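Local coordinates for protein adenylosuccinate lyase (Francisella tularensis subsp. tularensis SCHU S4, PDB 4EEI) that probably catalyses two fumarate-releasing steps of purine biosynthesis, cleaving adenylosuccinate to AMP and succinylaminoimidazole carboxamide ribotide to its aminoimidazole product, at residues K22-E27 and D96-A101; F72-I76 and F87-G91; L176-F180 and L202-E207. All coordinates share one frame. Residues are numbered along the deposited sequence.

Contact 1: residues K22-E27 and D96-A101; sequences KMLEVE and DIIDSA. With EDO (1,2-ethanediol), chain P.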
loop_
_atom_site.group_PDB
_atom_site.type_symbol
_atom_site.label_atom_id
_atom_site.label_comp_id
_atom_site.label_asym_id
_atom_site.label_seq_id
_atom_site.Cartn_x
_atom_site.Cartn_y
_atom_site.Cartn_z
ATOM N N LYS B 22 -19.224 5.647 25.872
ATOM C CA LYS B 22 -19.757 6.334 24.696
ATOM C C LYS B 22 -20.965 5.598 24.133
ATOM O O LYS B 22 -21.934 6.230 23.699
ATOM C CB LYS B 22 -18.662 6.536 23.640
ATOM C CG LYS B 22 -17.543 7.503 24.091
ATOM C CD LYS B 22 -18.070 8.923 24.292
ATOM C CE LYS B 22 -18.205 9.302 25.761
ATOM N NZ LYS B 22 -16.900 9.583 26.435
ATOM N N MET B 23 -20.927 4.266 24.159
ATOM C CA MET B 23 -22.095 3.480 23.754
ATOM C C MET B 23 -23.302 3.819 24.624
ATOM O O MET B 23 -24.431 3.946 24.130
ATOM C CB MET B 23 -21.792 1.983 23.823
ATOM C CG MET B 23 -20.934 1.479 22.663
ATOM S SD MET B 23 -20.599 -0.289 22.821
ATOM C CE MET B 23 -19.517 -0.550 21.400
ATOM N N LEU B 24 -23.058 3.988 25.914
ATOM C CA LEU B 24 -24.129 4.334 26.841
ATOM C C LEU B 24 -24.712 5.708 26.524
ATOM O O LEU B 24 -25.931 5.891 26.552
ATOM C CB LEU B 24 -23.631 4.284 28.287
ATOM C CG LEU B 24 -24.707 4.652 29.318
ATOM C CD1 LEU B 24 -25.879 3.671 29.266
ATOM C CD2 LEU B 24 -24.119 4.703 30.724
ATOM N N GLU B 25 -23.846 6.672 26.224
ATOM C CA GLU B 25 -24.298 8.021 25.893
ATOM C C GLU B 25 -25.180 8.007 24.643
ATOM O O GLU B 25 -26.209 8.689 24.582
ATOM C CB GLU B 25 -23.101 8.960 25.687
ATOM C CG GLU B 25 -23.515 10.396 25.365
ATOM C CD GLU B 25 -22.336 11.324 25.081
ATOM O OE1 GLU B 25 -21.177 10.937 25.348
ATOM O OE2 GLU B 25 -22.579 12.447 24.583
ATOM N N VAL B 26 -24.776 7.223 23.647
ATOM C CA VAL B 26 -25.562 7.058 22.425
ATOM C C VAL B 26 -26.905 6.364 22.673
ATOM O O VAL B 26 -27.941 6.799 22.147
ATOM C CB VAL B 26 -24.738 6.316 21.357
ATOM C CG1 VAL B 26 -25.561 6.078 20.111
ATOM C CG2 VAL B 26 -23.498 7.125 21.026
ATOM N N GLU B 27 -26.897 5.292 23.465
ATOM C CA GLU B 27 -28.144 4.607 23.824
ATOM C C GLU B 27 -29.112 5.561 24.523
ATOM O O GLU B 27 -30.325 5.503 24.309
ATOM C CB GLU B 27 -27.875 3.422 24.764
ATOM C CG GLU B 27 -27.147 2.228 24.144
ATOM C CD GLU B 27 -28.075 1.272 23.393
ATOM O OE1 GLU B 27 -29.244 1.636 23.119
ATOM O OE2 GLU B 27 -27.628 0.144 23.076
ATOM N N ASP B 96 -26.104 1.036 14.979
ATOM C CA ASP B 96 -26.526 2.415 15.213
ATOM C C ASP B 96 -25.783 2.900 16.447
ATOM O O ASP B 96 -25.335 4.042 16.520
ATOM C CB ASP B 96 -28.033 2.503 15.499
ATOM C CG ASP B 96 -28.897 2.350 14.254
ATOM O OD1 ASP B 96 -28.453 2.713 13.146
ATOM O OD2 ASP B 96 -30.048 1.876 14.402
ATOM N N ILE B 97 -25.650 2.014 17.427
ATOM C CA ILE B 97 -24.982 2.375 18.671
ATOM C C ILE B 97 -23.465 2.375 18.498
ATOM O O ILE B 97 -22.785 3.336 18.873
ATOM C CB ILE B 97 -25.370 1.424 19.819
ATOM C CG1 ILE B 97 -26.892 1.348 19.977
ATOM C CG2 ILE B 97 -24.702 1.858 21.125
ATOM C CD1 ILE B 97 -27.577 2.699 20.216
ATOM N N ILE B 98 -22.930 1.301 17.929
ATOM C CA ILE B 98 -21.476 1.161 17.787
ATOM C C ILE B 98 -20.875 2.291 16.963
ATOM O O ILE B 98 -19.895 2.911 17.372
ATOM C CB ILE B 98 -21.098 -0.160 17.094
ATOM C CG1 ILE B 98 -21.549 -1.354 17.923
ATOM C CG2 ILE B 98 -19.596 -0.225 16.842
ATOM C CD1 ILE B 98 -21.500 -2.676 17.163
ATOM N N ASP B 99 -21.453 2.543 15.794
ATOM C CA ASP B 99 -20.877 3.508 14.870
ATOM C C ASP B 99 -21.056 4.939 15.357
ATOM O O ASP B 99 -20.181 5.773 15.156
ATOM C CB ASP B 99 -21.458 3.330 13.456
ATOM C CG ASP B 99 -20.908 2.098 12.738
ATOM O OD1 ASP B 99 -20.013 1.408 13.290
ATOM O OD2 ASP B 99 -21.365 1.831 11.604
ATOM N N SER B 100 -22.186 5.228 15.992
ATOM C CA SER B 100 -22.396 6.561 16.535
ATOM C C SER B 100 -21.443 6.816 17.701
ATOM O O SER B 100 -20.889 7.907 17.841
ATOM C CB SER B 100 -23.857 6.754 16.948
ATOM O OG SER B 100 -24.701 6.716 15.806
ATOM N N ALA B 101 -21.220 5.799 18.526
ATOM C CA ALA B 101 -20.302 5.951 19.643
ATOM C C ALA B 101 -18.872 6.045 19.125
ATOM O O ALA B 101 -18.046 6.758 19.690
ATOM C CB ALA B 101 -20.458 4.804 20.635
HETATM C C1 EDO P . -17.081 7.254 11.942
HETATM O O1 EDO P . -17.385 7.340 10.537
HETATM C C2 EDO P . -17.934 6.174 12.608
HETATM O O2 EDO P . -19.318 6.502 12.440
#
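A buried carboxylate set against hydrocarbon is the oddity here: Glu27 OE2 lies 3.4 Å from Ile97 CG1, its charge answered outside the pair by a hydrogen bond to His89. The rest illustrates how a small residue lets two helices cross closely. Their axes approach to 8.5 Å at 116°, and they share no hydrogen bonds. Ala101 makes this possible, because its CB reaches the backbone itself, 3.6 Å from both Lys22 C and Met23 N. Val26 fits around it, CG2 standing 3.8 Å from Ala101 CB while CG1 meets Ile97 CD1 at 3.9 Å and Ser100 CB at 3.7 Å. Met23 extends along the other helix, with CG 3.9 Å from Ala101 CB and CE 4.1 Å from Ile98 CG1. Ile98 also touches the bound AMP, so this packing backs directly onto the nucleotide pocket. Ser100 OG bonds to Asp96 O (2.8 Å) within its own helix, and O2 of ethanediol, probably from the crystallisation liquor, to Asp99 O (2.9 Å). Helix 68-77 joins the packing through Ile69 and Phe72, which touch Met23; Leu202, at the end of helix 192-202, and Phe180 meet Val26, leaving helix 16-33 wedged between its neighbours.

Contact 2: residues F72-I76 and F87-G91; sequences FCTSI and FFHFG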
loop_
_atom_site.group_PDB
_atom_site.type_symbol
_atom_site.label_atom_id
_atom_site.label_comp_id
_atom_site.label_asym_id
_atom_site.label_seq_id
_atom_site.Cartn_x
_atom_site.Cartn_y
_atom_site.Cartn_z
ATOM N N PHE B 72 -23.048 -5.866 26.430
ATOM C CA PHE B 72 -23.084 -4.507 26.965
ATOM C C PHE B 72 -24.482 -4.103 27.442
ATOM O O PHE B 72 -24.641 -3.594 28.554
ATOM C CB PHE B 72 -22.582 -3.509 25.917
ATOM C CG PHE B 72 -22.989 -2.084 26.193
ATOM C CD1 PHE B 72 -22.336 -1.342 27.164
ATOM C CD2 PHE B 72 -24.025 -1.489 25.478
ATOM C CE1 PHE B 72 -22.704 -0.034 27.424
ATOM C CE2 PHE B 72 -24.397 -0.177 25.729
ATOM C CZ PHE B 72 -23.734 0.549 26.703
ATOM N N CYS B 73 -25.489 -4.315 26.599
ATOM C CA CYS B 73 -26.864 -3.978 26.977
ATOM C C CYS B 73 -27.304 -4.728 28.228
ATOM O O CYS B 73 -27.915 -4.154 29.140
ATOM C CB CYS B 73 -27.825 -4.271 25.826
ATOM S SG CYS B 73 -27.598 -3.185 24.406
ATOM N N THR B 74 -26.992 -6.019 28.268
ATOM C CA THR B 74 -27.317 -6.837 29.432
ATOM C C THR B 74 -26.608 -6.305 30.674
ATOM O O THR B 74 -27.175 -6.315 31.767
ATOM C CB THR B 74 -26.972 -8.321 29.195
ATOM O OG1 THR B 74 -27.732 -8.816 28.084
ATOM C CG2 THR B 74 -27.290 -9.162 30.418
ATOM N N SER B 75 -25.379 -5.815 30.516
ATOM C CA SER B 75 -24.650 -5.294 31.680
ATOM C C SER B 75 -25.329 -4.044 32.246
ATOM O O SER B 75 -25.292 -3.804 33.450
ATOM C CB SER B 75 -23.179 -5.007 31.348
ATOM O OG SER B 75 -23.030 -3.789 30.641
ATOM N N ILE B 76 -25.956 -3.257 31.373
ATOM C CA ILE B 76 -26.701 -2.072 31.804
ATOM C C ILE B 76 -28.070 -2.445 32.389
ATOM O O ILE B 76 -28.406 -2.071 33.519
ATOM C CB ILE B 76 -26.919 -1.086 30.634
ATOM C CG1 ILE B 76 -25.581 -0.593 30.062
ATOM C CG2 ILE B 76 -27.799 0.074 31.077
ATOM C CD1 ILE B 76 -24.620 -0.031 31.104
ATOM N N PHE B 87 -37.248 -0.032 27.570
ATOM C CA PHE B 87 -37.062 0.577 26.262
ATOM C C PHE B 87 -35.594 0.820 25.948
ATOM O O PHE B 87 -35.262 1.491 24.971
ATOM C CB PHE B 87 -37.880 1.864 26.146
ATOM C CG PHE B 87 -39.365 1.627 26.083
ATOM C CD1 PHE B 87 -40.185 1.949 27.157
ATOM C CD2 PHE B 87 -39.935 1.059 24.959
ATOM C CE1 PHE B 87 -41.549 1.724 27.099
ATOM C CE2 PHE B 87 -41.294 0.832 24.894
ATOM C CZ PHE B 87 -42.105 1.163 25.965
ATOM N N PHE B 88 -34.714 0.262 26.771
ATOM C CA PHE B 88 -33.290 0.356 26.494
ATOM C C PHE B 88 -33.005 -0.411 25.208
ATOM O O PHE B 88 -33.461 -1.546 25.037
ATOM C CB PHE B 88 -32.459 -0.196 27.654
ATOM C CG PHE B 88 -31.016 0.228 27.616
ATOM C CD1 PHE B 88 -30.645 1.500 28.030
ATOM C CD2 PHE B 88 -30.032 -0.637 27.149
ATOM C CE1 PHE B 88 -29.314 1.905 27.996
ATOM C CE2 PHE B 88 -28.696 -0.243 27.112
ATOM C CZ PHE B 88 -28.338 1.031 27.534
ATOM N N HIS B 89 -32.289 0.233 24.293
ATOM C CA HIS B 89 -31.950 -0.368 23.004
ATOM C C HIS B 89 -33.203 -0.773 22.222
ATOM O O HIS B 89 -33.347 -1.916 21.791
ATOM C CB HIS B 89 -31.025 -1.569 23.208
ATOM C CG HIS B 89 -30.267 -1.963 21.982
ATOM N ND1 HIS B 89 -29.059 -1.392 21.639
ATOM C CD2 HIS B 89 -30.542 -2.870 21.016
ATOM C CE1 HIS B 89 -28.623 -1.932 20.513
ATOM N NE2 HIS B 89 -29.506 -2.831 20.115
ATOM N N PHE B 90 -34.113 0.174 22.045
ATOM C CA PHE B 90 -35.365 -0.098 21.371
ATOM C C PHE B 90 -35.301 0.461 19.955
ATOM O O PHE B 90 -34.924 1.618 19.763
ATOM C CB PHE B 90 -36.504 0.549 22.163
ATOM C CG PHE B 90 -37.869 0.266 21.620
ATOM C CD1 PHE B 90 -38.471 1.150 20.738
ATOM C CD2 PHE B 90 -38.568 -0.861 22.018
ATOM C CE1 PHE B 90 -39.738 0.908 20.251
ATOM C CE2 PHE B 90 -39.841 -1.115 21.529
ATOM C CZ PHE B 90 -40.428 -0.227 20.640
ATOM N N GLY B 91 -35.629 -0.366 18.966
ATOM C CA GLY B 91 -35.715 0.092 17.587
ATOM C C GLY B 91 -34.386 0.193 16.847
ATOM O O GLY B 91 -34.342 0.054 15.620
#
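Phe72 enters the contact at its margin, its CE2 atom 4.5 Å from Phe88 CZ near the edge of the Phe88 ring; it also packs on Met23 of helix 16-33. Cys73 comes next and engages two aromatic residues. Its SG lies 4.1 Å from Phe88 CE2, at the edge of that ring, and 3.6 Å from His89 ND1, approaching the imidazole obliquely with 4.0 Å from SG to the ring centroid. Both are sulfur-aromatic contacts. Here a helix is met by the loop that follows it, folded back on its side: Phe88 and His89 both point CA-to-CB toward helix 68-77, and His89 turns the chain with phi and psi of 58° and 53°, the left-handed helical region. The enzyme belongs to the fumarase/aspartase superfamily, whose tetramers build active sites from several subunits; the far end of 87-91 reaches the second subunit, Gly91 N being hydrogen-bonded to His358 of that subunit. The imidazole has another task besides packing, since ND1 is hydrogen-bonded to Glu27, and the nearest atoms of its side chain and bound succinate are about 5 Å apart. Further along the helix, Ser75 OG donates to Phe72 O (2.6 Å), a bond internal to the helix. Ile76, one turn on from Phe72, supplies a CH-pi contact: CG2 sits over the face of the Phe88 ring, 4.0 Å from its centroid and 3.7 Å from Phe88 CZ.

Contact 3: residues L176-F180 and L202-E207; sequences LTVQF and LGLPVE. With EDO (1,2-ethanediol), chain C.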
loop_
_atom_site.group_PDB
_atom_site.type_symbol
_atom_site.label_atom_id
_atom_site.label_comp_id
_atom_site.label_asym_id
_atom_site.label_seq_id
_atom_site.Cartn_x
_atom_site.Cartn_y
_atom_site.Cartn_z
ATOM N N LEU B 176 -17.757 13.841 10.540
ATOM C CA LEU B 176 -18.307 12.799 11.403
ATOM C C LEU B 176 -19.822 12.905 11.486
ATOM O O LEU B 176 -20.370 14.001 11.468
ATOM C CB LEU B 176 -17.723 12.918 12.812
ATOM C CG LEU B 176 -16.226 12.655 12.935
ATOM C CD1 LEU B 176 -15.800 12.740 14.387
ATOM C CD2 LEU B 176 -15.897 11.296 12.355
ATOM N N THR B 177 -20.490 11.761 11.590
ATOM C CA THR B 177 -21.944 11.718 11.648
ATOM C C THR B 177 -22.382 10.677 12.668
ATOM O O THR B 177 -21.561 9.913 13.180
ATOM C CB THR B 177 -22.535 11.265 10.292
ATOM O OG1 THR B 177 -21.939 10.013 9.916
ATOM C CG2 THR B 177 -22.291 12.309 9.186
ATOM N N VAL B 178 -23.685 10.629 12.932
ATOM C CA VAL B 178 -24.259 9.533 13.698
ATOM C C VAL B 178 -25.439 8.949 12.924
ATOM O O VAL B 178 -25.896 9.536 11.933
ATOM C CB VAL B 178 -24.700 9.994 15.097
ATOM C CG1 VAL B 178 -23.489 10.459 15.909
ATOM C CG2 VAL B 178 -25.722 11.113 14.970
ATOM N N GLN B 179 -25.930 7.791 13.358
ATOM C CA GLN B 179 -27.089 7.187 12.713
ATOM C C GLN B 179 -28.002 6.548 13.744
ATOM O O GLN B 179 -27.537 5.956 14.716
ATOM C CB GLN B 179 -26.662 6.127 11.684
ATOM C CG GLN B 179 -25.828 4.982 12.290
ATOM C CD GLN B 179 -26.008 3.657 11.558
ATOM O OE1 GLN B 179 -26.882 3.521 10.705
ATOM N NE2 GLN B 179 -25.181 2.674 11.898
ATOM N N PHE B 180 -29.307 6.674 13.530
ATOM C CA PHE B 180 -30.269 5.879 14.277
ATOM C C PHE B 180 -31.340 5.445 13.284
ATOM O O PHE B 180 -32.474 5.924 13.322
ATOM C CB PHE B 180 -30.874 6.689 15.430
ATOM C CG PHE B 180 -29.859 7.172 16.437
ATOM C CD1 PHE B 180 -29.520 6.386 17.529
ATOM C CD2 PHE B 180 -29.260 8.418 16.298
ATOM C CE1 PHE B 180 -28.590 6.824 18.465
ATOM C CE2 PHE B 180 -28.320 8.876 17.238
ATOM C CZ PHE B 180 -27.987 8.075 18.317
ATOM N N LEU B 202 -26.461 14.567 20.795
ATOM C CA LEU B 202 -25.053 14.189 20.703
ATOM C C LEU B 202 -24.180 15.301 20.130
ATOM O O LEU B 202 -22.977 15.361 20.415
ATOM C CB LEU B 202 -24.893 12.915 19.873
ATOM C CG LEU B 202 -25.497 11.657 20.491
ATOM C CD1 LEU B 202 -25.282 10.444 19.569
ATOM C CD2 LEU B 202 -24.896 11.414 21.882
ATOM N N GLY B 203 -24.775 16.175 19.318
ATOM C CA GLY B 203 -24.038 17.283 18.729
ATOM C C GLY B 203 -23.322 16.922 17.433
ATOM O O GLY B 203 -22.278 17.492 17.114
ATOM N N LEU B 204 -23.874 15.964 16.690
ATOM C CA LEU B 204 -23.329 15.580 15.388
ATOM C C LEU B 204 -24.461 15.480 14.362
ATOM O O LEU B 204 -25.602 15.203 14.724
ATOM C CB LEU B 204 -22.580 14.242 15.474
ATOM C CG LEU B 204 -21.202 14.267 16.142
ATOM C CD1 LEU B 204 -20.542 12.893 16.077
ATOM C CD2 LEU B 204 -20.314 15.316 15.490
ATOM N N PRO B 205 -24.148 15.704 13.075
ATOM C CA PRO B 205 -25.176 15.623 12.032
ATOM C C PRO B 205 -25.534 14.174 11.696
ATOM O O PRO B 205 -24.753 13.260 11.969
ATOM C CB PRO B 205 -24.507 16.287 10.828
ATOM C CG PRO B 205 -23.040 16.064 11.039
ATOM C CD PRO B 205 -22.841 16.126 12.538
ATOM N N VAL B 206 -26.704 13.989 11.094
ATOM C CA VAL B 206 -27.218 12.674 10.731
ATOM C C VAL B 206 -26.628 12.227 9.389
ATOM O O VAL B 206 -26.505 13.031 8.451
ATOM C CB VAL B 206 -28.747 12.729 10.628
ATOM C CG1 VAL B 206 -29.314 11.428 10.086
ATOM C CG2 VAL B 206 -29.354 13.064 11.990
ATOM N N GLU B 207 -26.250 10.955 9.302
ATOM C CA GLU B 207 -25.742 10.395 8.050
ATOM C C GLU B 207 -26.844 10.453 6.985
ATOM O O GLU B 207 -27.972 10.020 7.245
ATOM C CB GLU B 207 -25.285 8.951 8.290
ATOM C CG GLU B 207 -24.639 8.306 7.090
ATOM C CD GLU B 207 -23.368 9.009 6.697
ATOM O OE1 GLU B 207 -23.294 9.554 5.574
ATOM O OE2 GLU B 207 -22.437 9.012 7.518
HETATM C C1 EDO C . -19.565 17.171 12.200
HETATM O O1 EDO C . -19.756 16.796 10.829
HETATM C C2 EDO C . -20.304 18.469 12.522
HETATM O O2 EDO C . -20.383 18.661 13.942
#
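An isolated beta bridge between two loops holds this contact together, showing that backbone pairing can fasten irregular chain without forming a strand. Its hydrogen bonds follow the parallel pattern: Val178 N donates to Pro205 O and Glu207 N to Val178 O, both at 3.0 Å, so that Val178 pairs with Val206. The segments run 91° apart end to end and pair at this one point. A weaker CA-H...O approach, Thr177 CA to Pro205 O at 3.2 Å, lies beside the bridge.

Apolar packing fills the space next to it. Val178 CG1 touches Leu204 CD1 at 3.8 Å and Leu202 CD1 at 4.1 Å, while Phe180 CZ meets Leu202 CD1 at 3.8 Å, the methyl lying at the ring edge. Val206 packs on Arg428 of the second subunit. Gly203, the first residue after helix 192-202, has a positive phi, a conformation in which a CB would clash with the preceding carbonyl; the chain turns there between Leu202 and Leu204, both of which point toward the other loop.

The remaining polar contacts flank the bridge. O1 of ethanediol, probably from the crystallisation liquor, donates to Leu176 O (2.9 Å). Glu207 forms a salt bridge with Arg218, at the start of helix 217-244. Close to the bridge, the carboxylate is tied to the opposing loop by Thr177 OG1, which donates to Glu207 OE2 at 2.6 Å.

How the contacts relate
From the N terminus, helix 16-33 supplies the first half of contact 1 and waits for helix 94-131 to close a long loop. Within that loop, contact 2 closes a short one, folding 87-91 back on helix 68-77; the two are thus nested, and they meet through the Glu27-His89 pair. Contact 3 follows in series, closing the excursion through helix 192-202, so none of the loops cross. It joins contact 1 through Ser100 OG and Gln179 N, 2.9 Å apart. Contacts 2 and 3 do not touch, leaving contact 1 as the link between the loop near the succinate and the bridged loops around helix 192-202.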